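Local coordinates for Aac(6')-ib (Escherichia coli, PDB 2BUE), which probably transfers the acetyl group of acetyl-CoA to the 6'-amino group of aminoglycoside antibiotics such as kanamycin B, conferring resistance to them, at residues Asp24-Met38 against Thr79-Tyr92. The protein carries 2 engineered substitutions. Numbering follows the deposited sequence.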
ATOM      1  N   ASP A  24     -18.488   8.515   0.340  1.00 36.92           N
ATOM      2  CA  ASP A  24     -18.024   9.597   1.252  1.00 36.48           C
ATOM      3  C   ASP A  24     -16.506   9.516   1.462  1.00 34.88           C
ATOM      4  O   ASP A  24     -15.768   9.147   0.545  1.00 35.78           O
ATOM      5  CB  ASP A  24     -18.772   9.542   2.592  1.00 37.30           C
ATOM      6  CG  ASP A  24     -18.853  10.902   3.277  1.00 39.83           C
ATOM      7  OD1 ASP A  24     -18.430  11.912   2.664  1.00 43.02           O
ATOM      8  OD2 ASP A  24     -19.342  10.962   4.433  1.00 43.33           O
ATOM      9  N   SER A  25     -16.054   9.847   2.667  1.00 32.64           N
ATOM     10  CA  SER A  25     -14.635   9.992   2.948  1.00 30.41           C
ATOM     11  C   SER A  25     -13.998   8.660   3.331  1.00 27.97           C
ATOM     12  O   SER A  25     -14.489   7.969   4.224  1.00 27.05           O
ATOM     13  CB  SER A  25     -14.446  10.986   4.092  1.00 30.55           C
ATOM     14  OG  SER A  25     -13.090  11.393   4.193  1.00 33.39           O
ATOM     15  N   VAL A  26     -12.885   8.328   2.683  1.00 25.27           N
ATOM     16  CA  VAL A  26     -12.103   7.156   3.096  1.00 22.52           C
ATOM     17  C   VAL A  26     -11.053   7.548   4.137  1.00 21.39           C
ATOM     18  O   VAL A  26     -10.238   8.438   3.900  1.00 20.76           O
ATOM     19  CB  VAL A  26     -11.416   6.455   1.901  1.00 22.42           C
ATOM     20  CG1 VAL A  26     -10.511   5.300   2.398  1.00 22.59           C
ATOM     21  CG2 VAL A  26     -12.445   5.956   0.905  1.00 21.18           C
ATOM     22  N   THR A  27     -11.074   6.872   5.285  1.00 19.94           N
ATOM     23  CA  THR A  27     -10.105   7.130   6.341  1.00 19.16           C
ATOM     24  C   THR A  27      -9.281   5.879   6.663  1.00 18.30           C
ATOM     25  O   THR A  27      -9.587   4.784   6.179  1.00 16.68           O
ATOM     26  CB  THR A  27     -10.765   7.676   7.629  1.00 19.77           C
ATOM     27  OG1 THR A  27     -11.725   6.747   8.123  1.00 19.20           O
ATOM     28  CG2 THR A  27     -11.453   9.035   7.335  1.00 20.43           C
ATOM     29  N   LEU A  28      -8.230   6.077   7.444  1.00 17.04           N
ATOM     30  CA  LEU A  28      -7.353   4.973   7.838  1.00 17.06           C
ATOM     31  C   LEU A  28      -7.233   4.880   9.326  1.00 16.73           C
ATOM     32  O   LEU A  28      -7.064   5.904  10.014  1.00 17.78           O
ATOM     33  CB  LEU A  28      -5.959   5.160   7.261  1.00 17.15           C
ATOM     34  CG  LEU A  28      -5.911   5.260   5.735  1.00 18.93           C
ATOM     35  CD1 LEU A  28      -4.675   6.036   5.335  1.00 19.65           C
ATOM     36  CD2 LEU A  28      -5.964   3.882   5.069  1.00 18.17           C
ATOM     37  N   ARG A  29      -7.291   3.649   9.823  1.00 14.99           N
ATOM     38  CA  ARG A  29      -6.968   3.368  11.209  1.00 14.24           C
ATOM     39  C   ARG A  29      -5.906   2.298  11.240  1.00 13.59           C
ATOM     40  O   ARG A  29      -5.797   1.519  10.287  1.00 12.19           O
ATOM     41  CB  ARG A  29      -8.220   2.873  11.958  1.00 14.71           C
ATOM     42  CG  ARG A  29      -8.798   1.547  11.452  1.00 14.89           C
ATOM     43  CD  ARG A  29      -9.952   1.088  12.359  1.00 14.80           C
ATOM     44  NE  ARG A  29     -10.596  -0.146  11.911  1.00 14.52           N
ATOM     45  CZ  ARG A  29     -10.102  -1.371  12.105  1.00 13.84           C
ATOM     46  NH1 ARG A  29      -8.918  -1.554  12.723  1.00 11.17           N
ATOM     47  NH2 ARG A  29     -10.807  -2.412  11.668  1.00 14.40           N
ATOM     48  N   LEU A  30      -5.134   2.236  12.323  1.00 13.36           N
ATOM     49  CA  LEU A  30      -4.190   1.125  12.494  1.00 13.59           C
ATOM     50  C   LEU A  30      -4.954  -0.184  12.501  1.00 13.23           C
ATOM     51  O   LEU A  30      -6.037  -0.283  13.092  1.00 13.88           O
ATOM     52  CB  LEU A  30      -3.371   1.226  13.789  1.00 14.71           C
ATOM     53  CG  LEU A  30      -2.291   2.289  13.920  1.00 16.63           C
ATOM     54  CD1 LEU A  30      -1.713   2.247  15.352  1.00 18.41           C
ATOM     55  CD2 LEU A  30      -1.145   2.123  12.877  1.00 17.47           C
ATOM     56  N   MET A  31      -4.394  -1.189  11.837  1.00 11.81           N
ATOM     57  CA  MET A  31      -4.908  -2.546  11.974  1.00 11.97           C
ATOM     58  C   MET A  31      -4.469  -3.115  13.327  1.00 12.44           C
ATOM     59  O   MET A  31      -3.376  -2.811  13.811  1.00 13.13           O
ATOM     60  CB  MET A  31      -4.336  -3.415  10.849  1.00 11.33           C
ATOM     61  CG  MET A  31      -5.086  -4.742  10.709  1.00 10.96           C
ATOM     62  SD  MET A  31      -4.448  -5.814   9.430  1.00 12.86           S
ATOM     63  CE  MET A  31      -2.975  -6.462  10.167  1.00 13.33           C
ATOM     64  N   THR A  32      -5.328  -3.935  13.914  1.00 13.21           N
ATOM     65  CA  THR A  32      -5.014  -4.633  15.157  1.00 14.13           C
ATOM     66  C   THR A  32      -5.074  -6.140  14.947  1.00 14.24           C
ATOM     67  O   THR A  32      -5.607  -6.620  13.927  1.00 13.45           O
ATOM     68  CB  THR A  32      -6.007  -4.242  16.286  1.00 13.60           C
ATOM     69  OG1 THR A  32      -7.253  -4.913  16.077  1.00 14.61           O
ATOM     70  CG2 THR A  32      -6.247  -2.701  16.330  1.00 14.63           C
ATOM     71  N   GLU A  33      -4.568  -6.889  15.929  1.00 15.74           N
ATOM     72  CA  GLU A  33      -4.723  -8.359  15.919  1.00 17.85           C
ATOM     73  C   GLU A  33      -6.181  -8.837  15.738  1.00 16.77           C
ATOM     74  O   GLU A  33      -6.416  -9.927  15.208  1.00 16.68           O
ATOM     75  CB  GLU A  33      -4.110  -9.003  17.177  1.00 18.33           C
ATOM     76  CG  GLU A  33      -4.819  -8.609  18.452  1.00 21.81           C
ATOM     77  CD  GLU A  33      -4.168  -9.179  19.703  1.00 23.34           C
ATOM     78  OE1 GLU A  33      -3.496 -10.238  19.616  1.00 30.85           O
ATOM     79  OE2 GLU A  33      -4.338  -8.551  20.774  1.00 32.11           O
ATOM     80  N   HIS A  34      -7.153  -8.030  16.169  1.00 16.29           N
ATOM     81  CA  HIS A  34      -8.581  -8.350  16.002  1.00 16.65           C
ATOM     82  C   HIS A  34      -9.090  -8.322  14.566  1.00 16.17           C
ATOM     83  O   HIS A  34     -10.181  -8.816  14.289  1.00 16.53           O
ATOM     84  CB  HIS A  34      -9.431  -7.443  16.887  1.00 17.66           C
ATOM     85  CG  HIS A  34      -8.984  -7.457  18.308  1.00 21.29           C
ATOM     86  ND1 HIS A  34      -9.175  -8.549  19.127  1.00 27.17           N
ATOM     87  CD2 HIS A  34      -8.280  -6.557  19.032  1.00 24.69           C
ATOM     88  CE1 HIS A  34      -8.643  -8.303  20.313  1.00 27.42           C
ATOM     89  NE2 HIS A  34      -8.091  -7.103  20.280  1.00 26.68           N
ATOM     90  N   ASP A  35      -8.292  -7.742  13.664  1.00 14.38           N
ATOM     91  CA  ASP A  35      -8.632  -7.654  12.251  1.00 13.93           C
ATOM     92  C   ASP A  35      -8.105  -8.833  11.418  1.00 12.96           C
ATOM     93  O   ASP A  35      -8.400  -8.920  10.216  1.00 12.70           O
ATOM     94  CB  ASP A  35      -8.065  -6.349  11.659  1.00 13.09           C
ATOM     95  CG  ASP A  35      -8.678  -5.096  12.294  1.00 13.77           C
ATOM     96  OD1 ASP A  35      -9.926  -5.040  12.430  1.00 14.86           O
ATOM     97  OD2 ASP A  35      -7.897  -4.190  12.662  1.00 13.45           O
ATOM     98  N   LEU A  36      -7.324  -9.717  12.034  1.00 12.88           N
ATOM     99  CA  LEU A  36      -6.573 -10.714  11.267  1.00 12.47           C
ATOM    100  C   LEU A  36      -7.496 -11.738  10.605  1.00 12.33           C
ATOM    101  O   LEU A  36      -7.265 -12.125   9.455  1.00 10.97           O
ATOM    102  CB  LEU A  36      -5.497 -11.399  12.106  1.00 13.63           C
ATOM    103  CG  LEU A  36      -4.364 -10.463  12.560  1.00 13.63           C
ATOM    104  CD1 LEU A  36      -3.561 -11.152  13.631  1.00 14.50           C
ATOM    105  CD2 LEU A  36      -3.442 -10.072  11.393  1.00 16.26           C
ATOM    106  N   ALA A  37      -8.546 -12.146  11.309  1.00 12.53           N
ATOM    107  CA  ALA A  37      -9.516 -13.093  10.702  1.00 13.60           C
ATOM    108  C   ALA A  37     -10.158 -12.508   9.446  1.00 13.35           C
ATOM    109  O   ALA A  37     -10.269 -13.199   8.395  1.00 13.25           O
ATOM    110  CB  ALA A  37     -10.603 -13.484  11.725  1.00 14.25           C
ATOM    111  N   MET A  38     -10.557 -11.236   9.558  1.00 13.53           N
ATOM    112  CA  MET A  38     -11.125 -10.480   8.433  1.00 13.66           C
ATOM    113  C   MET A  38     -10.123 -10.351   7.282  1.00 12.45           C
ATOM    114  O   MET A  38     -10.457 -10.608   6.117  1.00 11.75           O
ATOM    115  CB  MET A  38     -11.587  -9.100   8.907  1.00 13.99           C
ATOM    116  CG  MET A  38     -12.134  -8.221   7.783  1.00 14.41           C
ATOM    117  SD  MET A  38     -12.639  -6.605   8.408  1.00 17.51           S
ATOM    118  CE  MET A  38     -11.087  -5.839   8.841  1.00 18.82           C
ATOM    119  N   THR A  79       3.886  -0.937   8.600  1.00  8.98           N
ATOM    120  CA  THR A  79       2.733  -0.525   9.405  1.00  9.85           C
ATOM    121  C   THR A  79       1.434  -0.817   8.666  1.00  9.63           C
ATOM    122  O   THR A  79       1.220  -0.296   7.560  1.00  9.10           O
ATOM    123  CB  THR A  79       2.806   0.990   9.733  1.00  9.72           C
ATOM    124  OG1 THR A  79       4.034   1.273  10.414  1.00 10.50           O
ATOM    125  CG2 THR A  79       1.616   1.437  10.576  1.00 11.11           C
ATOM    126  N   PRO A  80       0.570  -1.665   9.260  1.00  9.43           N
ATOM    127  CA  PRO A  80      -0.709  -2.032   8.637  1.00  9.82           C
ATOM    128  C   PRO A  80      -1.870  -1.131   9.023  1.00  9.80           C
ATOM    129  O   PRO A  80      -2.000  -0.734  10.207  1.00 10.19           O
ATOM    130  CB  PRO A  80      -0.953  -3.461   9.158  1.00  9.26           C
ATOM    131  CG  PRO A  80      -0.376  -3.438  10.582  1.00 10.11           C
ATOM    132  CD  PRO A  80       0.790  -2.400  10.532  1.00  9.91           C
ATOM    133  N   TYR A  81      -2.722  -0.836   8.036  1.00  9.53           N
ATOM    134  CA  TYR A  81      -3.928  -0.027   8.228  1.00  9.67           C
ATOM    135  C   TYR A  81      -5.175  -0.739   7.700  1.00 10.34           C
ATOM    136  O   TYR A  81      -5.083  -1.546   6.763  1.00  9.92           O
ATOM    137  CB  TYR A  81      -3.834   1.304   7.460  1.00  9.80           C
ATOM    138  CG  TYR A  81      -2.549   2.044   7.671  1.00 11.03           C
ATOM    139  CD1 TYR A  81      -2.366   2.862   8.787  1.00 12.01           C
ATOM    140  CD2 TYR A  81      -1.506   1.913   6.756  1.00  9.73           C
ATOM    141  CE1 TYR A  81      -1.145   3.535   8.988  1.00 11.58           C
ATOM    142  CE2 TYR A  81      -0.281   2.577   6.925  1.00  9.98           C
ATOM    143  CZ  TYR A  81      -0.109   3.376   8.057  1.00 11.33           C
ATOM    144  OH  TYR A  81       1.080   4.049   8.213  1.00 10.89           O
ATOM    145  N   ILE A  82      -6.323  -0.405   8.286  1.00 10.60           N
ATOM    146  CA  ILE A  82      -7.614  -0.745   7.717  1.00 10.92           C
ATOM    147  C   ILE A  82      -8.240   0.541   7.181  1.00 11.98           C
ATOM    148  O   ILE A  82      -8.297   1.558   7.891  1.00 12.99           O
ATOM    149  CB  ILE A  82      -8.563  -1.460   8.730  1.00 10.05           C
ATOM    150  CG1 ILE A  82      -7.923  -2.771   9.215  1.00 11.58           C
ATOM    151  CG2 ILE A  82      -9.949  -1.679   8.056  1.00 11.60           C
ATOM    152  CD1 ILE A  82      -7.712  -3.840   8.120  1.00 14.78           C
ATOM    153  N   ALA A  83      -8.667   0.486   5.922  1.00 12.68           N
ATOM    154  CA  ALA A  83      -9.387   1.584   5.285  1.00 13.31           C
ATOM    155  C   ALA A  83     -10.857   1.496   5.643  1.00 14.43           C
ATOM    156  O   ALA A  83     -11.477   0.416   5.530  1.00 14.62           O
ATOM    157  CB  ALA A  83      -9.204   1.531   3.779  1.00 14.10           C
ATOM    158  N   MET A  84     -11.412   2.643   6.046  1.00 15.05           N
ATOM    159  CA  MET A  84     -12.807   2.737   6.496  1.00 16.87           C
ATOM    160  C   MET A  84     -13.625   3.686   5.621  1.00 17.85           C
ATOM    161  O   MET A  84     -13.127   4.727   5.200  1.00 18.89           O
ATOM    162  CB  MET A  84     -12.855   3.270   7.932  1.00 17.11           C
ATOM    163  CG  MET A  84     -12.040   2.483   8.945  1.00 18.07           C
ATOM    164  SD  MET A  84     -12.723   0.845   9.240  1.00 18.84           S
ATOM    165  CE  MET A  84     -14.339   1.278   9.929  1.00 20.43           C
ATOM    166  N   LEU A  85     -14.875   3.310   5.360  1.00 19.78           N
ATOM    167  CA  LEU A  85     -15.809   4.156   4.623  1.00 21.42           C
ATOM    168  C   LEU A  85     -17.178   3.996   5.253  1.00 22.92           C
ATOM    169  O   LEU A  85     -17.690   2.872   5.366  1.00 23.22           O
ATOM    170  CB  LEU A  85     -15.868   3.760   3.145  1.00 21.43           C
ATOM    171  CG  LEU A  85     -16.945   4.421   2.267  1.00 21.99           C
ATOM    172  CD1 LEU A  85     -16.614   5.914   2.053  1.00 23.48           C
ATOM    173  CD2 LEU A  85     -17.140   3.693   0.932  1.00 21.96           C
ATOM    174  N   ASN A  86     -17.752   5.120   5.688  1.00 24.37           N
ATOM    175  CA  ASN A  86     -19.058   5.126   6.363  1.00 25.86           C
ATOM    176  C   ASN A  86     -19.143   4.086   7.487  1.00 25.26           C
ATOM    177  O   ASN A  86     -20.112   3.319   7.563  1.00 26.11           O
ATOM    178  CB  ASN A  86     -20.183   4.892   5.347  1.00 26.54           C
ATOM    179  CG  ASN A  86     -20.199   5.929   4.220  1.00 28.75           C
ATOM    180  OD1 ASN A  86     -19.989   7.125   4.445  1.00 32.76           O
ATOM    181  ND2 ASN A  86     -20.466   5.463   2.999  1.00 30.60           N
ATOM    182  N   GLY A  87     -18.109   4.041   8.324  1.00 24.77           N
ATOM    183  CA  GLY A  87     -18.033   3.110   9.453  1.00 24.12           C
ATOM    184  C   GLY A  87     -17.822   1.632   9.132  1.00 23.55           C
ATOM    185  O   GLY A  87     -17.880   0.802  10.044  1.00 23.30           O
ATOM    186  N   GLU A  88     -17.579   1.305   7.856  1.00 22.50           N
ATOM    187  CA  GLU A  88     -17.314  -0.074   7.421  1.00 21.95           C
ATOM    188  C   GLU A  88     -15.860  -0.237   6.972  1.00 20.19           C
ATOM    189  O   GLU A  88     -15.332   0.646   6.294  1.00 20.25           O
ATOM    190  CB  GLU A  88     -18.214  -0.490   6.248  1.00 23.22           C
ATOM    191  CG  GLU A  88     -19.707  -0.564   6.571  1.00 28.11           C
ATOM    192  CD  GLU A  88     -20.044  -1.683   7.534  1.00 34.07           C
ATOM    193  OE1 GLU A  88     -19.452  -2.788   7.415  1.00 36.87           O
ATOM    194  OE2 GLU A  88     -20.902  -1.456   8.414  1.00 37.86           O
ATOM    195  N   PRO A  89     -15.223  -1.372   7.335  1.00 18.74           N
ATOM    196  CA  PRO A  89     -13.894  -1.673   6.790  1.00 16.96           C
ATOM    197  C   PRO A  89     -13.995  -2.061   5.314  1.00 16.45           C
ATOM    198  O   PRO A  89     -14.759  -2.967   4.953  1.00 15.95           O
ATOM    199  CB  PRO A  89     -13.400  -2.831   7.665  1.00 17.37           C
ATOM    200  CG  PRO A  89     -14.662  -3.522   8.156  1.00 18.06           C
ATOM    201  CD  PRO A  89     -15.712  -2.425   8.252  1.00 18.80           C
ATOM    202  N   ILE A  90     -13.257  -1.358   4.456  1.00 15.31           N
ATOM    203  CA  ILE A  90     -13.339  -1.607   3.019  1.00 14.80           C
ATOM    204  C   ILE A  90     -12.014  -1.989   2.337  1.00 13.51           C
ATOM    205  O   ILE A  90     -11.970  -2.258   1.135  1.00 12.33           O
ATOM    206  CB  ILE A  90     -13.999  -0.410   2.264  1.00 14.89           C
ATOM    207  CG1 ILE A  90     -13.175   0.876   2.451  1.00 16.28           C
ATOM    208  CG2 ILE A  90     -15.431  -0.234   2.734  1.00 16.38           C
ATOM    209  CD1 ILE A  90     -13.066   1.781   1.235  1.00 20.24           C
ATOM    210  N   GLY A  91     -10.934  -2.035   3.097  1.00 12.71           N
ATOM    211  CA  GLY A  91      -9.679  -2.445   2.488  1.00 11.76           C
ATOM    212  C   GLY A  91      -8.545  -2.498   3.481  1.00 11.01           C
ATOM    213  O   GLY A  91      -8.713  -2.149   4.668  1.00 10.80           O
ATOM    214  N   TYR A  92      -7.399  -2.930   2.974  1.00  9.65           N
ATOM    215  CA  TYR A  92      -6.191  -3.065   3.767  1.00  9.11           C
ATOM    216  C   TYR A  92      -5.119  -2.215   3.095  1.00  8.66           C
ATOM    217  O   TYR A  92      -5.033  -2.191   1.872  1.00  8.80           O
ATOM    218  CB  TYR A  92      -5.728  -4.531   3.806  1.00  8.87           C
ATOM    219  CG  TYR A  92      -4.328  -4.701   4.357  1.00  7.93           C
ATOM    220  CD1 TYR A  92      -4.107  -4.820   5.735  1.00  9.31           C
ATOM    221  CD2 TYR A  92      -3.213  -4.750   3.494  1.00  8.56           C
ATOM    222  CE1 TYR A  92      -2.798  -4.974   6.243  1.00  9.18           C
ATOM    223  CE2 TYR A  92      -1.888  -4.890   3.994  1.00  9.33           C
ATOM    224  CZ  TYR A  92      -1.711  -5.001   5.382  1.00  9.29           C
ATOM    225  OH  TYR A  92      -0.450  -5.157   5.907  1.00  9.73           O
TER
HETATM  226  O   HOH W   1     -16.992   7.684   5.180  1.00 34.78           O
HETATM  227  O   HOH W   2      -0.828  -1.293  13.030  1.00 27.87           O
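R29 and I82 form a hydrogen-bonded antiparallel pair, and they illustrate how an edge strand satisfies most of the polar groups facing its neighbour. Their backbones exchange two bonds, R29 N to I82 O at 3.0 Å and I82 N to R29 O at 2.8 Å; T27 and M84 do the same two residues along, beyond the non-hydrogen-bonded pair L28/A83. Past R29, M31 N gives a nearly straight bond to P80 O (175° at the hydrogen), arriving from above the carbonyl plane, and one water donates to both P80 O and M31 O. At the hairpin end a second water links S25 O to N86 N, but D24 O, buried by the contact, has no partner in the model.

The R29 side chain lies alongside I82, whose CB sits over one guanidinium face, 3.7 Å from R29 CZ. With R29 CG wedged between backbone N and carbonyl carbon (chi1 64°), the extended chain carries an end-on, two-nitrogen salt bridge to D35. R29 NH1 meets D35 OD2 at 2.8 Å on its syn side; NH2 reaches OD1 from above the carboxylate plane. T32 N takes the anti side of OD2 from the opposite face, so this oxygen has two strong donors, which probably favours a charged carboxylate. NE adds only a weak bond to M84 SD. M31 packs on I82, its SD at the Y92 ring edge. On the opposite face L28 and A83 pack, with Y81, on helix 131-144. This is the first strand of the GNAT fold, joined to the 78-85/88-97 hairpin with its classic bulge at I90 and G91 opposite A83.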